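Local coordinates for uncharacterized tRNA/rRNA methyltransferase HI_0380 (Haemophilus influenzae, PDB 3ILK), which is of unknown function in detail but probably methylates tRNA or rRNA as a SpoU-type member of the TrmH family, using S-adenosyl-L-methionine, at residues I111-E116 / A146-L151; G19-A24 / L36-P41; Y189-Y194 / G204-L209; K101-K106 / R157-V162. All blocks are in the same frame, centred on the assembly; numbering follows the deposited sequence.

Three of the four contacts lie in the part of the chain built around the parallel sheet, and the fourth belongs to a separate helical part. Contacts 1 and 2 have centres about 10 Å apart and touch: A146 CB lies 3.7 Å from S23 CB, and V149 CG1 lies 3.7 Å from A24 O. Contact 4 uses the same helix as contact 1, with its centre about 18 Å further on. Contact 1 is next to the presumed S-adenosyl-L-methionine site, since it contains G114, a ligand residue by similarity. Contact 3 is remote, its centre about 59 Å from that of contact 1. Contacts 1, 3 and 4 also reach the second subunit.

Contact 1 of 4, residues I111-E116 / A146-L151; sequences IVFGRE and AMAVQL
F113 against A148 and V149 is a buried strand-to-helix contact in the SPOUT-type alpha/beta domain, where the end of strand 109-113 meets the first turns of helix 145-169. In this superfamily the carboxy-terminal part of the domain is characteristically knotted and holds the methyl donor. Consistent with that, G114, next in sequence after F113, is a cofactor ligand by similarity, and the ring also lies near T81, another presumed ligand. The contact itself is one aromatic ring set on the shoulder of a helix. V149 contributes the CG2 methyl as a CH-pi contact: it stands 3.6 Å from the ring centroid and only 9° off the normal, almost centrally over one face. With CG1 anti to its backbone N (chi1 174°), V149 turns its other methyl, CG2, to the ring. A148 CB lies 4.0 Å from F113 CE2. F113 also packs on I10 of strand 8-13 and on L145 and V152 of helix 145-169. M147 and L151 pack on their counterparts in the second subunit. At the ring edge, near its plane, the backbone A148 O approaches F113 CE2 to 3.7 Å.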
loop_
_atom_site.group_PDB
_atom_site.type_symbol
_atom_site.label_atom_id
_atom_site.label_comp_id
_atom_site.label_asym_id
_atom_site.label_seq_id
_atom_site.Cartn_x
_atom_site.Cartn_y
_atom_site.Cartn_z
ATOM N N ILE A 111 -10.293 -2.393 22.103
ATOM C CA ILE A 111 -11.103 -2.495 20.916
ATOM C C ILE A 111 -11.900 -3.786 20.990
ATOM O O ILE A 111 -11.313 -4.854 21.060
ATOM C CB ILE A 111 -10.223 -2.408 19.668
ATOM C CG1 ILE A 111 -9.279 -1.161 19.789
ATOM C CG2 ILE A 111 -11.092 -2.323 18.439
ATOM C CD1 ILE A 111 -8.229 -1.110 18.692
ATOM N N VAL A 112 -13.236 -3.670 20.907
ATOM C CA VAL A 112 -14.145 -4.746 21.201
ATOM C C VAL A 112 -14.765 -5.149 19.894
ATOM O O VAL A 112 -15.334 -4.319 19.188
ATOM C CB VAL A 112 -15.257 -4.348 22.264
ATOM C CG1 VAL A 112 -16.072 -5.604 22.699
ATOM C CG2 VAL A 112 -14.580 -3.656 23.527
ATOM N N PHE A 113 -14.621 -6.433 19.608
ATOM C CA PHE A 113 -15.166 -7.108 18.437
ATOM C C PHE A 113 -16.391 -7.865 18.873
ATOM O O PHE A 113 -16.306 -8.837 19.675
ATOM C CB PHE A 113 -14.090 -8.010 17.816
ATOM C CG PHE A 113 -12.925 -7.231 17.228
ATOM C CD1 PHE A 113 -11.896 -6.737 18.051
ATOM C CD2 PHE A 113 -12.867 -6.982 15.860
ATOM C CE1 PHE A 113 -10.829 -6.014 17.508
ATOM C CE2 PHE A 113 -11.823 -6.247 15.316
ATOM C CZ PHE A 113 -10.806 -5.751 16.144
ATOM N N GLY A 114 -17.550 -7.433 18.351
ATOM C CA GLY A 114 -18.814 -7.994 18.797
ATOM C C GLY A 114 -18.983 -9.266 18.033
ATOM O O GLY A 114 -18.195 -9.567 17.130
ATOM N N ARG A 115 -20.002 -10.022 18.407
ATOM C CA ARG A 115 -20.359 -11.249 17.737
ATOM C C ARG A 115 -20.686 -11.067 16.248
ATOM O O ARG A 115 -21.426 -10.151 15.857
ATOM C CB ARG A 115 -21.581 -11.823 18.440
ATOM C CG ARG A 115 -21.405 -11.988 19.945
ATOM C CD ARG A 115 -22.725 -11.732 20.749
ATOM N NE ARG A 115 -22.710 -10.339 21.221
ATOM C CZ ARG A 115 -22.796 -9.950 22.497
ATOM N NH1 ARG A 115 -22.742 -8.678 22.782
ATOM N NH2 ARG A 115 -22.921 -10.825 23.485
ATOM N N GLU A 116 -20.156 -11.983 15.426
ATOM C CA GLU A 116 -20.442 -12.054 14.002
ATOM C C GLU A 116 -21.978 -12.077 13.783
ATOM O O GLU A 116 -22.697 -12.795 14.455
ATOM C CB GLU A 116 -19.780 -13.327 13.446
ATOM C CG GLU A 116 -19.142 -13.199 12.045
ATOM C CD GLU A 116 -18.182 -14.347 11.723
ATOM O OE1 GLU A 116 -17.118 -14.480 12.405
ATOM O OE2 GLU A 116 -18.493 -15.120 10.760
ATOM N N ALA A 146 -11.580 -12.960 12.487
ATOM C CA ALA A 146 -10.163 -12.907 12.151
ATOM C C ALA A 146 -9.872 -11.854 11.074
ATOM O O ALA A 146 -8.863 -11.187 11.168
ATOM C CB ALA A 146 -9.702 -14.272 11.645
HETATM N N MSE A 147 -10.737 -11.752 10.066
HETATM C CA MSE A 147 -10.591 -10.766 8.987
HETATM C C MSE A 147 -10.673 -9.379 9.622
HETATM O O MSE A 147 -9.836 -8.515 9.337
HETATM C CB MSE A 147 -11.709 -10.933 7.922
HETATM C CG MSE A 147 -11.635 -12.184 7.065
HETATM SE SE MSE A 147 -13.294 -12.613 5.987
HETATM C CE MSE A 147 -12.437 -14.022 4.829
ATOM N N ALA A 148 -11.650 -9.179 10.522
ATOM C CA ALA A 148 -11.807 -7.880 11.137
ATOM C C ALA A 148 -10.605 -7.486 12.009
ATOM O O ALA A 148 -10.156 -6.331 11.985
ATOM C CB ALA A 148 -13.145 -7.772 11.899
ATOM N N VAL A 149 -10.096 -8.438 12.782
ATOM C CA VAL A 149 -8.955 -8.179 13.649
ATOM C C VAL A 149 -7.702 -7.911 12.811
ATOM O O VAL A 149 -6.979 -6.978 13.098
ATOM C CB VAL A 149 -8.743 -9.338 14.689
ATOM C CG1 VAL A 149 -7.424 -9.134 15.537
ATOM C CG2 VAL A 149 -10.018 -9.445 15.624
ATOM N N GLN A 150 -7.471 -8.734 11.786
ATOM C CA GLN A 150 -6.343 -8.526 10.841
ATOM C C GLN A 150 -6.369 -7.082 10.344
ATOM O O GLN A 150 -5.364 -6.375 10.466
ATOM C CB GLN A 150 -6.439 -9.508 9.674
ATOM C CG GLN A 150 -5.193 -9.616 8.740
ATOM C CD GLN A 150 -3.872 -9.939 9.442
ATOM O OE1 GLN A 150 -3.172 -9.018 9.852
ATOM N NE2 GLN A 150 -3.480 -11.242 9.515
ATOM N N LEU A 151 -7.525 -6.618 9.853
ATOM C CA LEU A 151 -7.575 -5.288 9.221
ATOM C C LEU A 151 -7.397 -4.194 10.224
ATOM O O LEU A 151 -6.706 -3.193 9.956
ATOM C CB LEU A 151 -8.907 -5.038 8.501
ATOM C CG LEU A 151 -9.247 -5.713 7.187
ATOM C CD1 LEU A 151 -10.309 -4.890 6.504
ATOM C CD2 LEU A 151 -8.018 -5.794 6.298
#

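Contact 2 of 4, residues G19-A24 / L36-P41; sequences GNIGSA and LCLVSP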
loop_
_atom_site.group_PDB
_atom_site.type_symbol
_atom_site.label_atom_id
_atom_site.label_comp_id
_atom_site.label_asym_id
_atom_site.label_seq_id
_atom_site.Cartn_x
_atom_site.Cartn_y
_atom_site.Cartn_z
ATOM N N GLY A 19 -11.144 -22.396 16.967
ATOM C CA GLY A 19 -10.181 -21.958 15.963
ATOM C C GLY A 19 -10.159 -20.465 15.709
ATOM O O GLY A 19 -9.126 -19.935 15.349
ATOM N N ASN A 20 -11.291 -19.782 15.884
ATOM C CA ASN A 20 -11.370 -18.346 15.643
ATOM C C ASN A 20 -10.500 -17.522 16.582
ATOM O O ASN A 20 -9.973 -16.474 16.201
ATOM C CB ASN A 20 -12.816 -17.874 15.759
ATOM C CG ASN A 20 -13.708 -18.498 14.707
ATOM O OD1 ASN A 20 -13.217 -19.135 13.777
ATOM N ND2 ASN A 20 -15.019 -18.325 14.846
ATOM N N ILE A 21 -10.407 -17.962 17.834
ATOM C CA ILE A 21 -9.446 -17.376 18.796
ATOM C C ILE A 21 -8.010 -17.541 18.263
ATOM O O ILE A 21 -7.223 -16.627 18.316
ATOM C CB ILE A 21 -9.544 -18.117 20.166
ATOM C CG1 ILE A 21 -10.923 -17.915 20.775
ATOM C CG2 ILE A 21 -8.374 -17.760 21.062
ATOM C CD1 ILE A 21 -11.145 -18.731 22.031
ATOM N N GLY A 22 -7.662 -18.745 17.797
ATOM C CA GLY A 22 -6.352 -18.898 17.186
ATOM C C GLY A 22 -6.059 -17.954 15.997
ATOM O O GLY A 22 -4.962 -17.408 15.906
ATOM N N SER A 23 -7.023 -17.833 15.077
ATOM C CA SER A 23 -6.831 -17.120 13.810
ATOM C C SER A 23 -6.708 -15.621 14.176
ATOM O O SER A 23 -5.886 -14.922 13.570
ATOM C CB SER A 23 -7.985 -17.367 12.846
ATOM O OG SER A 23 -8.069 -18.753 12.565
ATOM N N ALA A 24 -7.472 -15.165 15.163
ATOM C CA ALA A 24 -7.335 -13.733 15.638
ATOM C C ALA A 24 -5.989 -13.391 16.329
ATOM O O ALA A 24 -5.460 -12.251 16.182
ATOM C CB ALA A 24 -8.490 -13.361 16.568
ATOM N N LEU A 36 -4.819 -9.929 24.456
ATOM C CA LEU A 36 -6.049 -10.530 24.034
ATOM C C LEU A 36 -6.957 -10.840 25.261
ATOM O O LEU A 36 -6.514 -11.403 26.264
ATOM C CB LEU A 36 -5.739 -11.834 23.235
ATOM C CG LEU A 36 -6.996 -12.584 22.806
ATOM C CD1 LEU A 36 -7.777 -11.761 21.759
ATOM C CD2 LEU A 36 -6.640 -14.006 22.243
ATOM N N CYS A 37 -8.227 -10.470 25.143
ATOM C CA CYS A 37 -9.249 -10.766 26.142
ATOM C C CYS A 37 -10.485 -11.386 25.476
ATOM O O CYS A 37 -11.025 -10.829 24.491
ATOM C CB CYS A 37 -9.591 -9.472 26.863
ATOM S SG CYS A 37 -10.839 -9.580 28.144
ATOM N N LEU A 38 -10.891 -12.551 25.992
ATOM C CA LEU A 38 -12.098 -13.303 25.617
ATOM C C LEU A 38 -13.255 -13.130 26.632
ATOM O O LEU A 38 -13.029 -13.254 27.850
ATOM C CB LEU A 38 -11.743 -14.787 25.455
ATOM C CG LEU A 38 -10.444 -15.129 24.674
ATOM C CD1 LEU A 38 -10.247 -16.659 24.592
ATOM C CD2 LEU A 38 -10.476 -14.489 23.245
ATOM N N VAL A 39 -14.452 -12.777 26.127
ATOM C CA VAL A 39 -15.678 -12.762 26.936
ATOM C C VAL A 39 -16.446 -14.016 26.623
ATOM O O VAL A 39 -16.835 -14.255 25.463
ATOM C CB VAL A 39 -16.520 -11.519 26.712
ATOM C CG1 VAL A 39 -17.771 -11.439 27.673
ATOM C CG2 VAL A 39 -15.632 -10.186 26.886
ATOM N N SER A 40 -16.633 -14.864 27.636
ATOM C CA SER A 40 -17.451 -16.064 27.463
ATOM C C SER A 40 -17.215 -16.739 26.115
ATOM O O SER A 40 -18.150 -16.864 25.345
ATOM C CB SER A 40 -18.946 -15.742 27.528
ATOM O OG SER A 40 -19.266 -15.347 28.826
ATOM N N PRO A 41 -15.971 -17.138 25.828
ATOM C CA PRO A 41 -15.789 -17.934 24.644
ATOM C C PRO A 41 -16.574 -19.205 24.836
ATOM O O PRO A 41 -16.729 -19.730 25.971
ATOM C CB PRO A 41 -14.280 -18.248 24.645
ATOM C CG PRO A 41 -13.900 -18.181 26.094
ATOM C CD PRO A 41 -14.719 -17.013 26.603
#
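P41 and I21 bring no planar group to their meeting: the pyrrolidine ring of P41 offers a corner, its CB lying 4.1 Å from I21 CD1, and no aromatic ring or amide takes part. I21 is the one helical side chain that does the work, spreading three carbons over the strand. Its CD1 runs into L38 CD1 at 3.4 Å, tighter than usual van der Waals contact, while CG1 and CG2 of I21 stay 4.1 Å from that same methyl of L38. The shorter branch, I21 CG2, lies anti to the backbone N and reaches back toward L36, stopping 4.3 Å from L36 CD2. L38 CD1 meets chiefly the terminal methyl of I21, with both branches at the CB fork further off. On the helix itself, G19 O receives two donors: S23 N at 3.0 Å, and S23 OG from above the carbonyl plane, 43° out of it. This is the packing of a beta-alpha-beta crossover, the unit from which parallel alpha/beta folds are assembled: helix 18-31, between strands 8-13 and 35-39, lies over the strand it leads into. Beneath it, strand 35-39 is hydrogen-bonded between strands 8-13 and 63-65, while C37 and V39 pack on helix 68-71.

Contact 3 of 4, residues Y189-Y194 / G204-L209; sequences YTERIY and GVMRKL
M206, a selenomethionine, and E191 make the closest approach between two consecutive helices that form a helical hairpin, roughly antiparallel and joined by a short loop, in the helical carboxy-terminal part of the chain. M206 CG sits 3.4 Å from E191 CG, and the selenium follows at 3.5 Å from that same E191 carbon. The side chain of M206 doubles back on itself, with chi2 at -43° and chi3 at -59°, which also brings its CE within 3.5 Å of E191 CG. Three successive atoms of the selenomethionine thus wrap one methylene of the glutamate. The acid takes part chiefly through this CG methylene, with the carboxylate carbon CD also near M206 CG.

T190 adds a second, looser point of contact. Its CG2 methyl, anti to the backbone N, lies 4.1 Å from M206 SE and 4.2 Å from L209 CD1, lodging between these two residues one helical turn apart. The rotation that turns the methyl across the groove leaves OG1 beside its own backbone, where it is hydrogen-bonded to F186 O a turn earlier. D188 OD2 comes close to E191 OE2, a like-charge neighbour that would probably raise the affinity of one of them for a proton.

The local axes approach no nearer than 10.8 Å, with 146° between their directions, so side chains rather than backbones bridge the gap. Helix 220-240 packs on helix 180-197 through Y189, T190 and I193, and Y189 OH bonds to E234 and S231 there. Y194, V205 and L209 meet M229 and I225 of the second subunit, placing this helical pair within the dimer.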
loop_
_atom_site.group_PDB
_atom_site.type_symbol
_atom_site.label_atom_id
_atom_site.label_comp_id
_atom_site.label_asym_id
_atom_site.label_seq_id
_atom_site.Cartn_x
_atom_site.Cartn_y
_atom_site.Cartn_z
ATOM N N TYR A 189 22.340 30.318 -16.498
ATOM C CA TYR A 189 23.130 29.217 -17.026
ATOM C C TYR A 189 22.303 28.342 -18.005
ATOM O O TYR A 189 22.762 28.068 -19.104
ATOM C CB TYR A 189 23.719 28.402 -15.858
ATOM C CG TYR A 189 24.809 27.362 -16.194
ATOM C CD1 TYR A 189 25.494 27.373 -17.418
ATOM C CD2 TYR A 189 25.192 26.416 -15.234
ATOM C CE1 TYR A 189 26.513 26.477 -17.677
ATOM C CE2 TYR A 189 26.199 25.464 -15.491
ATOM C CZ TYR A 189 26.857 25.507 -16.714
ATOM O OH TYR A 189 27.863 24.599 -16.980
ATOM N N THR A 190 21.109 27.898 -17.591
ATOM C CA THR A 190 20.140 27.239 -18.482
ATOM C C THR A 190 19.918 28.067 -19.774
ATOM O O THR A 190 20.007 27.529 -20.887
ATOM C CB THR A 190 18.784 27.021 -17.763
ATOM O OG1 THR A 190 18.969 26.208 -16.592
ATOM C CG2 THR A 190 17.748 26.373 -18.692
ATOM N N GLU A 191 19.649 29.366 -19.616
ATOM C CA GLU A 191 19.409 30.269 -20.760
ATOM C C GLU A 191 20.566 30.313 -21.743
ATOM O O GLU A 191 20.395 30.000 -22.931
ATOM C CB GLU A 191 19.174 31.707 -20.323
ATOM C CG GLU A 191 18.225 31.922 -19.171
ATOM C CD GLU A 191 17.961 33.396 -18.912
ATOM O OE1 GLU A 191 17.935 34.182 -19.896
ATOM O OE2 GLU A 191 17.779 33.765 -17.723
ATOM N N ARG A 192 21.726 30.753 -21.249
ATOM C CA ARG A 192 22.951 30.753 -22.042
ATOM C C ARG A 192 23.167 29.433 -22.814
ATOM O O ARG A 192 23.396 29.445 -24.029
ATOM C CB ARG A 192 24.179 31.066 -21.178
ATOM C CG ARG A 192 25.453 31.113 -22.031
ATOM C CD ARG A 192 26.680 31.542 -21.275
ATOM N NE ARG A 192 27.420 30.399 -20.747
ATOM C CZ ARG A 192 27.608 30.181 -19.454
ATOM N NH1 ARG A 192 27.106 31.031 -18.564
ATOM N NH2 ARG A 192 28.304 29.124 -19.051
ATOM N N ILE A 193 23.089 28.308 -22.108
ATOM C CA ILE A 193 23.350 26.996 -22.730
ATOM C C ILE A 193 22.331 26.670 -23.832
ATOM O O ILE A 193 22.688 26.248 -24.939
ATOM C CB ILE A 193 23.449 25.863 -21.650
ATOM C CG1 ILE A 193 24.788 25.950 -20.887
ATOM C CG2 ILE A 193 23.208 24.455 -22.251
ATOM C CD1 ILE A 193 26.062 25.792 -21.768
ATOM N N TYR A 194 21.060 26.900 -23.532
ATOM C CA TYR A 194 20.007 26.559 -24.471
ATOM C C TYR A 194 19.832 27.566 -25.605
ATOM O O TYR A 194 19.272 27.234 -26.648
ATOM C CB TYR A 194 18.723 26.180 -23.728
ATOM C CG TYR A 194 18.875 24.788 -23.142
ATOM C CD1 TYR A 194 18.491 23.662 -23.872
ATOM C CD2 TYR A 194 19.450 24.593 -21.883
ATOM C CE1 TYR A 194 18.659 22.374 -23.353
ATOM C CE2 TYR A 194 19.630 23.310 -21.365
ATOM C CZ TYR A 194 19.220 22.204 -22.102
ATOM O OH TYR A 194 19.397 20.945 -21.586
ATOM N N GLY A 204 9.585 33.329 -23.359
ATOM C CA GLY A 204 8.565 32.458 -22.775
ATOM C C GLY A 204 9.096 31.145 -22.213
ATOM O O GLY A 204 8.589 30.645 -21.210
ATOM N N VAL A 205 10.111 30.574 -22.854
ATOM C CA VAL A 205 10.689 29.314 -22.350
ATOM C C VAL A 205 11.242 29.517 -20.921
ATOM O O VAL A 205 10.871 28.789 -20.001
ATOM C CB VAL A 205 11.697 28.651 -23.354
ATOM C CG1 VAL A 205 12.691 29.652 -23.892
ATOM C CG2 VAL A 205 12.428 27.495 -22.712
HETATM N N MSE A 206 12.063 30.546 -20.728
HETATM C CA MSE A 206 12.620 30.831 -19.395
HETATM C C MSE A 206 11.572 31.145 -18.338
HETATM O O MSE A 206 11.711 30.724 -17.187
HETATM C CB MSE A 206 13.675 31.933 -19.441
HETATM C CG MSE A 206 14.973 31.502 -20.081
HETATM SE SE MSE A 206 15.586 29.715 -19.525
HETATM C CE MSE A 206 15.758 29.958 -17.586
ATOM N N ARG A 207 10.521 31.857 -18.756
ATOM C CA ARG A 207 9.428 32.272 -17.874
ATOM C C ARG A 207 8.680 31.047 -17.355
ATOM O O ARG A 207 8.356 30.959 -16.160
ATOM C CB ARG A 207 8.461 33.214 -18.613
ATOM C CG ARG A 207 7.389 33.823 -17.715
ATOM C CD ARG A 207 6.197 34.398 -18.475
ATOM N NE ARG A 207 5.508 33.387 -19.269
ATOM C CZ ARG A 207 5.393 33.417 -20.596
ATOM N NH1 ARG A 207 5.903 34.426 -21.295
ATOM N NH2 ARG A 207 4.756 32.439 -21.223
ATOM N N LYS A 208 8.419 30.108 -18.262
ATOM C CA LYS A 208 7.718 28.884 -17.906
ATOM C C LYS A 208 8.607 27.996 -17.057
ATOM O O LYS A 208 8.115 27.296 -16.174
ATOM C CB LYS A 208 7.228 28.124 -19.145
ATOM C CG LYS A 208 6.064 28.794 -19.871
ATOM C CD LYS A 208 5.139 27.757 -20.496
ATOM C CE LYS A 208 4.473 28.271 -21.754
ATOM N NZ LYS A 208 4.232 27.125 -22.684
ATOM N N LEU A 209 9.913 28.037 -17.324
ATOM C CA LEU A 209 10.874 27.261 -16.543
ATOM C C LEU A 209 11.001 27.755 -15.112
ATOM O O LEU A 209 11.032 26.943 -14.177
ATOM C CB LEU A 209 12.247 27.196 -17.221
ATOM C CG LEU A 209 12.312 26.244 -18.423
ATOM C CD1 LEU A 209 13.571 26.536 -19.205
ATOM C CD2 LEU A 209 12.243 24.758 -18.036
#

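Contact 4 of 4, residues K101-K106 / R157-V162; sequences KVVAYK and RMAFLV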
loop_
_atom_site.group_PDB
_atom_site.type_symbol
_atom_site.label_atom_id
_atom_site.label_comp_id
_atom_site.label_asym_id
_atom_site.label_seq_id
_atom_site.Cartn_x
_atom_site.Cartn_y
_atom_site.Cartn_z
ATOM N N LYS A 101 -6.587 7.936 16.320
ATOM C CA LYS A 101 -6.989 8.217 17.696
ATOM C C LYS A 101 -6.343 7.278 18.696
ATOM O O LYS A 101 -5.965 7.713 19.748
ATOM C CB LYS A 101 -8.491 8.050 17.881
ATOM C CG LYS A 101 -9.369 9.227 17.559
ATOM C CD LYS A 101 -10.790 8.790 18.007
ATOM C CE LYS A 101 -11.851 9.276 17.070
ATOM N NZ LYS A 101 -12.114 10.746 17.313
ATOM N N VAL A 102 -6.355 5.960 18.437
ATOM C CA VAL A 102 -5.763 5.018 19.376
ATOM C C VAL A 102 -4.280 5.398 19.644
ATOM O O VAL A 102 -3.851 5.553 20.810
ATOM C CB VAL A 102 -5.971 3.576 18.861
ATOM C CG1 VAL A 102 -5.384 2.546 19.813
ATOM C CG2 VAL A 102 -7.527 3.310 18.773
ATOM N N VAL A 103 -3.551 5.658 18.563
ATOM C CA VAL A 103 -2.143 5.906 18.632
ATOM C C VAL A 103 -1.828 7.204 19.387
ATOM O O VAL A 103 -0.777 7.308 20.008
ATOM C CB VAL A 103 -1.524 5.971 17.195
ATOM C CG1 VAL A 103 -1.219 7.434 16.773
ATOM C CG2 VAL A 103 -0.287 5.156 17.161
ATOM N N ALA A 104 -2.718 8.194 19.348
ATOM C CA ALA A 104 -2.471 9.427 20.132
ATOM C C ALA A 104 -3.109 9.321 21.566
ATOM O O ALA A 104 -2.995 10.246 22.375
ATOM C CB ALA A 104 -3.054 10.581 19.396
ATOM N N TYR A 105 -3.797 8.214 21.890
ATOM C CA TYR A 105 -4.515 8.136 23.192
ATOM C C TYR A 105 -3.574 7.897 24.388
ATOM O O TYR A 105 -2.890 6.874 24.473
ATOM C CB TYR A 105 -5.663 7.076 23.231
ATOM C CG TYR A 105 -6.480 7.297 24.504
ATOM C CD1 TYR A 105 -7.223 8.474 24.662
ATOM C CD2 TYR A 105 -6.437 6.388 25.587
ATOM C CE1 TYR A 105 -7.942 8.711 25.791
ATOM C CE2 TYR A 105 -7.156 6.668 26.792
ATOM C CZ TYR A 105 -7.921 7.784 26.848
ATOM O OH TYR A 105 -8.623 8.095 27.968
ATOM N N LYS A 106 -3.466 8.885 25.288
ATOM C CA LYS A 106 -2.639 8.712 26.489
ATOM C C LYS A 106 -3.318 7.890 27.602
ATOM O O LYS A 106 -3.585 8.431 28.695
ATOM C CB LYS A 106 -2.170 10.079 27.003
ATOM C CG LYS A 106 -1.400 10.871 25.963
ATOM C CD LYS A 106 -0.908 12.239 26.623
ATOM C CE LYS A 106 -1.038 13.291 25.557
ATOM N NZ LYS A 106 -0.116 13.182 24.397
ATOM N N ARG A 157 -0.973 -0.807 13.220
ATOM C CA ARG A 157 0.441 -0.811 13.004
ATOM C C ARG A 157 0.858 0.345 12.089
ATOM O O ARG A 157 1.882 1.014 12.349
ATOM C CB ARG A 157 0.921 -2.127 12.428
ATOM C CG ARG A 157 2.442 -2.182 12.348
ATOM C CD ARG A 157 3.008 -3.543 11.932
ATOM N NE ARG A 157 4.476 -3.502 12.010
ATOM C CZ ARG A 157 5.164 -3.705 13.131
ATOM N NH1 ARG A 157 4.545 -3.992 14.259
ATOM N NH2 ARG A 157 6.469 -3.596 13.133
HETATM N N MSE A 158 0.074 0.577 11.028
HETATM C CA MSE A 158 0.384 1.676 10.078
HETATM C C MSE A 158 0.351 3.031 10.787
HETATM O O MSE A 158 1.160 3.886 10.494
HETATM C CB MSE A 158 -0.610 1.737 8.912
HETATM C CG MSE A 158 -0.563 0.532 7.992
HETATM SE SE MSE A 158 1.189 0.339 7.133
HETATM C CE MSE A 158 1.087 2.020 6.145
ATOM N N ALA A 159 -0.617 3.221 11.689
ATOM C CA ALA A 159 -0.690 4.467 12.464
ATOM C C ALA A 159 0.563 4.640 13.336
ATOM O O ALA A 159 1.155 5.709 13.367
ATOM C CB ALA A 159 -1.958 4.494 13.306
ATOM N N PHE A 160 0.952 3.561 14.017
ATOM C CA PHE A 160 2.162 3.508 14.815
ATOM C C PHE A 160 3.446 3.879 14.017
ATOM O O PHE A 160 4.267 4.687 14.504
ATOM C CB PHE A 160 2.241 2.124 15.480
ATOM C CG PHE A 160 3.562 1.818 16.171
ATOM C CD1 PHE A 160 3.913 2.451 17.371
ATOM C CD2 PHE A 160 4.426 0.839 15.648
ATOM C CE1 PHE A 160 5.119 2.148 18.012
ATOM C CE2 PHE A 160 5.633 0.526 16.282
ATOM C CZ PHE A 160 5.977 1.174 17.461
ATOM N N LEU A 161 3.577 3.338 12.795
ATOM C CA LEU A 161 4.772 3.531 11.973
ATOM C C LEU A 161 4.854 4.944 11.425
ATOM O O LEU A 161 5.919 5.538 11.420
ATOM C CB LEU A 161 4.848 2.494 10.838
ATOM C CG LEU A 161 4.873 1.002 11.268
ATOM C CD1 LEU A 161 4.714 0.022 10.115
ATOM C CD2 LEU A 161 6.124 0.652 12.058
ATOM N N VAL A 162 3.720 5.473 10.972
ATOM C CA VAL A 162 3.650 6.817 10.403
ATOM C C VAL A 162 3.947 7.843 11.510
ATOM O O VAL A 162 4.641 8.813 11.288
ATOM C CB VAL A 162 2.267 7.065 9.733
ATOM C CG1 VAL A 162 2.123 8.507 9.275
ATOM C CG2 VAL A 162 2.071 6.130 8.547
#
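V103 is the residue of 101-106 that reaches across to A159 and F160, and its neighbours in sequence set the scene. K101, two positions earlier, engages Y130 in a cation-pi interaction and belongs to a different side of helix 95-104. V102 packs on L156, a turn before A159 in the opposing helix, so the two helices already meet just ahead of the contact proper.

V103 then points toward helix 145-169. Its CG2 methyl settles on main chain more than on side chains: it is 3.7 Å from F160 N, 3.8 Å from F160 CA and 4.0 Å from A159 C. A159, with only a methyl to offer, allows this approach, and V103 CB comes to 4.2 Å from A159 CB. The CA atoms of V103 and F160 are just 6.2 Å apart, close for two helices. V103 has chi1 104°, away from a staggered position, with CG2 lying over the A159-F160 main chain. F160 contributes chiefly through its stem, for V103 CG2 lies 4.3 Å from F160 CB, while with chi1 at 170° the ring is carried off to pack on L5.

Beyond V103, Y105 hydrogen-bonds S76 OG through its hydroxyl.

The contact lies at the surface, away from the presumed cofactor site. It joins the last part of helix 95-104, which precedes strand 109-113 of the parallel sheet in the chain, to the middle of helix 145-169, whose R157, M158 and L161 pack on A136 and P135 of the second subunit.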